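Local coordinates for protein cryptic loci regulator 2 (Schizosaccharomyces pombe 972h-, PDB 5IKJ) that acts upstream of histone deacetylases in the SHREC repressor complex to promote transcriptional silencing and nucleosome positioning at heterochromatin, at residues L187-W192 with V207-N212. Residues are numbered along the deposited sequence; the frame is centred on the assembly and turned at random.
Sequences LHHLYW and VLCSGN. With ZN (zinc ion), chain C.
His189 turns the edge of its imidazole to the sulfur of Cys209, with ND1 3.4 Å from SG and the sulfur lying near the ring plane. What draws them together is a shared zinc ion: ND1 of His189 binds it at 2.1 Å, and SG of Cys209, a strong and common kind of ligand for structural zinc, at 2.4 Å. With CG anti to the backbone N (chi1 -165°), the imidazole leaves helix 183-195 on the side of the metal. On the short helix 207-210 the cysteine SG stands anti to its own carbonyl carbon (chi1 -54°), which carries it to the same ion. No hydrogen bond joins the two segments, and the only residues that touch are these two ligands, so the metal is their main link.

A ring with two nitrogens suits the place of His189: while ND1 holds zinc, NE2 is hydrogen-bonded to OD2 of Asp21. Held at both nitrogens, the ring has little freedom to rotate, and the carboxylate may make it a more electron-rich ligand. Trp192 covers part of one imidazole face, its CE3 3.7 Å above the plane near the rim. Cys204 and Cys206 complete a three-cysteine, one-histidine zinc site that ties helix 183-195 to the cysteine-rich segment following it.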
# COMPACT_ATOMS: atom_id res chain seq x y z
N LEU A 187 8.73 0.01 -21.53
CA LEU A 187 7.56 -0.20 -20.69
C LEU A 187 7.37 0.95 -19.71
O LEU A 187 6.23 1.37 -19.45
CB LEU A 187 7.68 -1.52 -19.93
CG LEU A 187 6.91 -2.71 -20.49
CD1 LEU A 187 7.15 -3.92 -19.62
CD2 LEU A 187 5.41 -2.42 -20.59
N HIS A 188 8.46 1.47 -19.14
CA HIS A 188 8.33 2.55 -18.17
C HIS A 188 7.76 3.80 -18.83
O HIS A 188 6.93 4.50 -18.23
CB HIS A 188 9.68 2.84 -17.53
CG HIS A 188 10.17 1.73 -16.65
ND1 HIS A 188 9.72 1.54 -15.36
CD2 HIS A 188 11.06 0.73 -16.88
CE1 HIS A 188 10.31 0.49 -14.83
NE2 HIS A 188 11.13 -0.02 -15.73
N HIS A 189 8.19 4.11 -20.06
CA HIS A 189 7.59 5.22 -20.79
C HIS A 189 6.15 4.91 -21.17
O HIS A 189 5.28 5.78 -21.08
CB HIS A 189 8.43 5.54 -22.03
CG HIS A 189 8.11 6.87 -22.63
ND1 HIS A 189 8.54 8.06 -22.08
CD2 HIS A 189 7.40 7.20 -23.74
CE1 HIS A 189 8.11 9.07 -22.82
NE2 HIS A 189 7.42 8.57 -23.83
N LEU A 190 5.89 3.68 -21.61
CA LEU A 190 4.51 3.28 -21.91
C LEU A 190 3.62 3.49 -20.70
O LEU A 190 2.50 4.01 -20.82
CB LEU A 190 4.47 1.82 -22.35
CG LEU A 190 3.08 1.26 -22.65
CD1 LEU A 190 2.43 2.00 -23.81
CD2 LEU A 190 3.15 -0.24 -22.94
N TYR A 191 4.09 3.08 -19.52
CA TYR A 191 3.29 3.22 -18.31
C TYR A 191 3.05 4.68 -17.96
O TYR A 191 1.99 5.04 -17.45
CB TYR A 191 3.99 2.49 -17.16
CG TYR A 191 3.30 2.62 -15.82
CD1 TYR A 191 2.19 1.84 -15.51
CD2 TYR A 191 3.76 3.51 -14.87
CE1 TYR A 191 1.57 1.95 -14.29
CE2 TYR A 191 3.15 3.62 -13.64
CZ TYR A 191 2.05 2.84 -13.36
OH TYR A 191 1.43 2.96 -12.13
N TRP A 192 4.04 5.54 -18.23
CA TRP A 192 3.86 6.97 -18.01
C TRP A 192 2.83 7.56 -18.97
O TRP A 192 2.06 8.46 -18.59
CB TRP A 192 5.20 7.69 -18.16
CG TRP A 192 5.09 9.18 -18.14
CD1 TRP A 192 5.00 9.98 -17.04
CD2 TRP A 192 5.09 10.06 -19.28
NE1 TRP A 192 4.92 11.30 -17.42
CE2 TRP A 192 4.98 11.38 -18.79
CE3 TRP A 192 5.16 9.86 -20.66
CZ2 TRP A 192 4.94 12.49 -19.63
CZ3 TRP A 192 5.13 10.96 -21.49
CH2 TRP A 192 5.02 12.26 -20.97
N VAL A 207 14.37 5.39 -19.14
CA VAL A 207 15.77 5.77 -19.27
C VAL A 207 15.92 7.04 -20.10
O VAL A 207 16.84 7.83 -19.87
CB VAL A 207 16.59 4.61 -19.88
CG1 VAL A 207 18.08 4.88 -19.72
CG2 VAL A 207 16.22 3.28 -19.25
N LEU A 208 15.04 7.26 -21.07
CA LEU A 208 15.21 8.37 -21.99
C LEU A 208 14.71 9.69 -21.41
O LEU A 208 15.18 10.75 -21.82
CB LEU A 208 14.50 8.07 -23.32
CG LEU A 208 15.02 6.84 -24.08
CD1 LEU A 208 14.26 6.67 -25.39
CD2 LEU A 208 16.52 6.94 -24.35
N CYS A 209 13.77 9.64 -20.47
CA CYS A 209 13.33 10.85 -19.78
C CYS A 209 14.13 11.13 -18.53
O CYS A 209 14.26 12.30 -18.13
CB CYS A 209 11.85 10.74 -19.41
SG CYS A 209 10.74 10.35 -20.79
N SER A 210 14.68 10.09 -17.89
CA SER A 210 15.34 10.24 -16.60
C SER A 210 16.85 10.07 -16.64
O SER A 210 17.52 10.51 -15.71
CB SER A 210 14.76 9.22 -15.60
OG SER A 210 13.39 9.49 -15.34
N GLY A 211 17.39 9.44 -17.68
CA GLY A 211 18.81 9.18 -17.74
C GLY A 211 19.34 8.50 -16.49
O GLY A 211 18.92 7.39 -16.15
N ASN A 212 20.26 9.17 -15.78
CA ASN A 212 20.92 8.55 -14.64
C ASN A 212 20.02 8.44 -13.42
O ASN A 212 20.33 7.65 -12.52
CB ASN A 212 22.18 9.34 -14.28
CG ASN A 212 23.39 8.91 -15.08
OD1 ASN A 212 23.42 7.81 -15.65
ND2 ASN A 212 24.40 9.77 -15.14
ZN ZN C . 9.74 8.26 -20.37